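Esterase A (Caulobacter crescentus, PDB 5GKV) probably hydrolyses ester substrates as a serine hydrolase of the beta-lactamase and penicillin-binding protein superfamily. Local coordinates at residues A[92-95]-A[100-103]; A[278-283]-A[295-300]. All coordinates share one frame; numbering follows the deposited sequence.

In the fold
Both contacts close short loops on one side of the chain's centre, and they follow one another along the sequence without overlap. Contact 1 comes first: the chain leaves helix 82-95 and, four residues later, 100-103 turns back against the helix end. Much later, contact 2 closes the twelve-residue connection, which includes strands 285-286 and 289-290, between helix 270-281 and helix 294-301. The two centres lie about 14 Å apart, and the contacts touch through Tyr101, which packs on Ala299 and Ala300, and through Asp95 beside Gly296. Helix 82-95 and the loop after it are thereby joined to the helices packed near strand 338-341 of the antiparallel sheet.

Contact 1: residues A[92-95]-A[100-103]; sequences RLVD and AYDQ
The last turn of helix 82-95 runs up to Val94 and Asp95, and the returning chain comes closest where the CA atoms of Val94 and Ala100 stand 5.2 Å apart, at the start of a type I beta turn from Ala100 to Gln103. Val94 meets the Tyr101 ring with both methyls. CG2 sits above the centre of one face, a CH-pi contact 3.9 Å from the centroid and 5° off the ring normal, while CG1 lies 3.7 Å from Tyr101 CD2. With CG1 anti to the backbone N (chi1 174°), the beta-branched valine spreads its two methyls across the aromatic surface. In this beta-lactamase-type fold the contact closes the loop that follows helix 82-95; the tyrosine side chain also packs on helices 122-126 and 294-301, and its ring makes a cation-pi contact with Arg304. A large flat side chain suits a place where several elements converge. A backbone hydrogen bond from Gln103 N to Ala100 O, 3.1 Å, closes the turn. The extended Gln103 side chain runs back along the turn: OE1 accepts from Ala100 N at 3.0 Å, in the carbonyl plane, and NE2 of the same amide binds Asp107 OD1, so both ends of the glutamine head are used.

Contact 2: residues A[278-283]-A[295-300]; sequences GALAHG and AGIKAA
Ile297 reaches from helix 294-301 to the end of helix 270-281, and its CD1 methyl lies 3.6 Å from Leu280 O and 3.8 Å from Leu280 CA. This is a helix-to-helix packing contact of the beta-lactamase-type fold, made across the loop that connects the two helices and carrying no hydrogen bond between the segments. Ile297 touches mainly backbone: CD1 also comes within 4.1 Å of Gly283 C, and its other branch, CG2, is 3.9 Å from Leu280 O. CG1 lies beside the backbone N (chi1 -61°) and CD1 continues in an extended line (chi2 173°), which carries the methyl out to the last turn of helix 270-281. A beta-branched aliphatic residue suits this place, since its longer arm ends on Leu280 while the shorter CG2 branch also faces the same carbonyl oxygen. The leucine side chain approaches more loosely, beside the isoleucine.

Farther out, Leu280 and Ile297 both pack on Phe338 of strand 338-341, so the two helices share an aromatic residue of the sheet. Leu280 also meets Leu88 of helix 82-95, and Ile297 meets Ile292. Near the start of helix 294-301, the hydroxyl of Thr293 is hydrogen-bonded to Gly296 N. After Ala281 the chain turns through Gly283; its positive phi (72°) is one glycine accepts readily, and its carbonyl carbon C meets the isoleucine methyl. Between the two side chains the nearest approach is 4.3 Å, from Leu280 CD2 to Ile297 CG1.

Contact 1: residues A[92-95]-A[100-103]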
loop_
_atom_site.group_PDB
_atom_site.type_symbol
_atom_site.label_atom_id
_atom_site.label_comp_id
_atom_site.label_asym_id
_atom_site.label_seq_id
_atom_site.Cartn_x
_atom_site.Cartn_y
_atom_site.Cartn_z
ATOM N N ARG A 92 1.624 -13.541 -6.431
ATOM C CA ARG A 92 2.585 -14.646 -6.492
ATOM C C ARG A 92 1.909 -16.004 -6.288
ATOM O O ARG A 92 2.199 -16.959 -7.020
ATOM C CB ARG A 92 3.693 -14.426 -5.460
ATOM C CG ARG A 92 4.703 -13.337 -5.873
ATOM C CD ARG A 92 5.802 -13.161 -4.824
ATOM N NE ARG A 92 6.882 -14.157 -4.907
ATOM C CZ ARG A 92 7.262 -14.951 -3.908
ATOM N NH1 ARG A 92 6.651 -14.894 -2.736
ATOM N NH2 ARG A 92 8.251 -15.814 -4.080
ATOM N N LEU A 93 1.027 -16.125 -5.281
ATOM C CA LEU A 93 0.304 -17.388 -5.085
ATOM C C LEU A 93 -0.475 -17.786 -6.326
ATOM O O LEU A 93 -0.515 -18.970 -6.689
ATOM C CB LEU A 93 -0.668 -17.309 -3.915
ATOM C CG LEU A 93 -0.121 -17.202 -2.510
ATOM C CD1 LEU A 93 -1.299 -17.196 -1.525
ATOM C CD2 LEU A 93 0.808 -18.380 -2.238
ATOM N N VAL A 94 -1.149 -16.822 -6.958
ATOM C CA VAL A 94 -1.911 -17.136 -8.162
ATOM C C VAL A 94 -0.967 -17.561 -9.283
ATOM O O VAL A 94 -1.179 -18.587 -9.950
ATOM C CB VAL A 94 -2.789 -15.939 -8.570
ATOM C CG1 VAL A 94 -3.462 -16.199 -9.901
ATOM C CG2 VAL A 94 -3.846 -15.691 -7.502
ATOM N N ASP A 95 0.098 -16.788 -9.490
ATOM C CA ASP A 95 1.066 -17.103 -10.538
ATOM C C ASP A 95 1.668 -18.486 -10.349
ATOM O O ASP A 95 1.963 -19.172 -11.334
ATOM C CB ASP A 95 2.180 -16.050 -10.557
ATOM C CG ASP A 95 3.150 -16.225 -11.732
ATOM O OD1 ASP A 95 2.695 -16.415 -12.883
ATOM O OD2 ASP A 95 4.379 -16.156 -11.498
ATOM N N ALA A 100 -6.431 -19.104 -7.595
ATOM C CA ALA A 100 -6.868 -18.498 -8.844
ATOM C C ALA A 100 -7.672 -17.255 -8.512
ATOM O O ALA A 100 -8.385 -17.229 -7.506
ATOM C CB ALA A 100 -7.705 -19.463 -9.695
ATOM N N TYR A 101 -7.526 -16.216 -9.341
ATOM C CA TYR A 101 -8.223 -14.960 -9.066
ATOM C C TYR A 101 -9.733 -15.129 -9.125
ATOM O O TYR A 101 -10.460 -14.418 -8.426
ATOM C CB TYR A 101 -7.776 -13.877 -10.044
ATOM C CG TYR A 101 -6.499 -13.166 -9.622
ATOM C CD1 TYR A 101 -6.397 -12.587 -8.367
ATOM C CD2 TYR A 101 -5.410 -13.067 -10.482
ATOM C CE1 TYR A 101 -5.250 -11.941 -7.964
ATOM C CE2 TYR A 101 -4.226 -12.410 -10.084
ATOM C CZ TYR A 101 -4.170 -11.847 -8.826
ATOM O OH TYR A 101 -3.050 -11.198 -8.394
ATOM N N ASP A 102 -10.237 -16.052 -9.941
ATOM C CA ASP A 102 -11.681 -16.240 -10.030
ATOM C C ASP A 102 -12.174 -17.375 -9.137
ATOM O O ASP A 102 -13.327 -17.800 -9.259
ATOM C CB ASP A 102 -12.101 -16.458 -11.491
ATOM C CG ASP A 102 -11.515 -17.731 -12.094
ATOM O OD1 ASP A 102 -10.680 -18.398 -11.436
ATOM O OD2 ASP A 102 -11.892 -18.058 -13.240
ATOM N N GLN A 103 -11.320 -17.867 -8.249
ATOM C CA GLN A 103 -11.691 -18.860 -7.253
ATOM C C GLN A 103 -12.496 -18.207 -6.134
ATOM O O GLN A 103 -12.176 -17.104 -5.687
ATOM C CB GLN A 103 -10.420 -19.506 -6.697
ATOM C CG GLN A 103 -10.590 -20.601 -5.687
ATOM C CD GLN A 103 -9.258 -21.241 -5.373
ATOM O OE1 GLN A 103 -8.219 -20.819 -5.896
ATOM N NE2 GLN A 103 -9.271 -22.259 -4.519
#

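Contact 2: residues A[278-283]-A[295-300]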
loop_
_atom_site.group_PDB
_atom_site.type_symbol
_atom_site.label_atom_id
_atom_site.label_comp_id
_atom_site.label_asym_id
_atom_site.label_seq_id
_atom_site.Cartn_x
_atom_site.Cartn_y
_atom_site.Cartn_z
ATOM N N GLY A 278 10.015 -2.118 -8.624
ATOM C CA GLY A 278 10.867 -2.205 -9.804
ATOM C C GLY A 278 10.871 -3.590 -10.428
ATOM O O GLY A 278 10.911 -3.728 -11.655
ATOM N N ALA A 279 10.820 -4.634 -9.595
ATOM C CA ALA A 279 10.728 -5.987 -10.129
ATOM C C ALA A 279 9.460 -6.165 -10.958
ATOM O O ALA A 279 9.488 -6.799 -12.019
ATOM C CB ALA A 279 10.784 -7.013 -8.996
ATOM N N LEU A 280 8.336 -5.611 -10.490
ATOM C CA LEU A 280 7.095 -5.645 -11.263
ATOM C C LEU A 280 7.165 -4.777 -12.521
ATOM O O LEU A 280 6.378 -4.993 -13.452
ATOM C CB LEU A 280 5.916 -5.201 -10.386
ATOM C CG LEU A 280 5.800 -5.882 -9.024
ATOM C CD1 LEU A 280 4.497 -5.465 -8.319
ATOM C CD2 LEU A 280 5.851 -7.404 -9.198
ATOM N N ALA A 281 8.074 -3.803 -12.572
ATOM C CA ALA A 281 8.275 -3.001 -13.779
ATOM C C ALA A 281 9.273 -3.614 -14.754
ATOM O O ALA A 281 9.416 -3.104 -15.873
ATOM C CB ALA A 281 8.762 -1.585 -13.421
ATOM N N HIS A 282 9.970 -4.675 -14.359
ATOM C CA HIS A 282 11.102 -5.235 -15.094
ATOM C C HIS A 282 10.974 -6.756 -15.189
ATOM O O HIS A 282 11.873 -7.519 -14.820
ATOM C CB HIS A 282 12.410 -4.820 -14.426
ATOM C CG HIS A 282 13.637 -5.142 -15.224
ATOM N ND1 HIS A 282 13.740 -4.871 -16.572
ATOM C CD2 HIS A 282 14.813 -5.707 -14.862
ATOM C CE1 HIS A 282 14.931 -5.250 -17.004
ATOM N NE2 HIS A 282 15.600 -5.763 -15.988
ATOM N N GLY A 283 9.817 -7.212 -15.662
ATOM C CA GLY A 283 9.635 -8.614 -15.976
ATOM C C GLY A 283 9.537 -9.544 -14.792
ATOM O O GLY A 283 9.674 -10.760 -14.971
ATOM N N ALA A 295 3.348 -12.959 -17.093
ATOM C CA ALA A 295 1.934 -13.318 -17.115
ATOM C C ALA A 295 1.278 -13.043 -15.767
ATOM O O ALA A 295 0.160 -12.511 -15.712
ATOM C CB ALA A 295 1.778 -14.785 -17.504
ATOM N N GLY A 296 1.972 -13.383 -14.672
ATOM C CA GLY A 296 1.416 -13.169 -13.345
ATOM C C GLY A 296 1.236 -11.698 -13.015
ATOM O O GLY A 296 0.243 -11.310 -12.388
ATOM N N ILE A 297 2.183 -10.853 -13.449
ATOM C CA ILE A 297 2.029 -9.410 -13.269
ATOM C C ILE A 297 0.811 -8.909 -14.031
ATOM O O ILE A 297 -0.024 -8.175 -13.491
ATOM C CB ILE A 297 3.302 -8.668 -13.708
ATOM C CG1 ILE A 297 4.493 -9.131 -12.859
ATOM C CG2 ILE A 297 3.086 -7.144 -13.589
ATOM C CD1 ILE A 297 5.822 -8.585 -13.323
ATOM N N LYS A 298 0.687 -9.306 -15.300
ATOM C CA LYS A 298 -0.444 -8.871 -16.113
ATOM C C LYS A 298 -1.779 -9.301 -15.502
ATOM O O LYS A 298 -2.748 -8.531 -15.501
ATOM C CB LYS A 298 -0.293 -9.421 -17.532
ATOM C CG LYS A 298 -1.368 -8.949 -18.489
ATOM C CD LYS A 298 -1.208 -9.598 -19.863
ATOM C CE LYS A 298 -2.391 -9.246 -20.771
ATOM N NZ LYS A 298 -2.354 -9.992 -22.061
ATOM N N ALA A 299 -1.852 -10.521 -14.966
ATOM C CA ALA A 299 -3.117 -10.979 -14.391
ATOM C C ALA A 299 -3.492 -10.163 -13.155
ATOM O O ALA A 299 -4.672 -9.846 -12.941
ATOM C CB ALA A 299 -3.034 -12.469 -14.054
ATOM N N ALA A 300 -2.497 -9.816 -12.331
ATOM C CA ALA A 300 -2.753 -9.077 -11.095
ATOM C C ALA A 300 -3.172 -7.637 -11.352
ATOM O O ALA A 300 -3.906 -7.059 -10.544
ATOM C CB ALA A 300 -1.513 -9.071 -10.202
#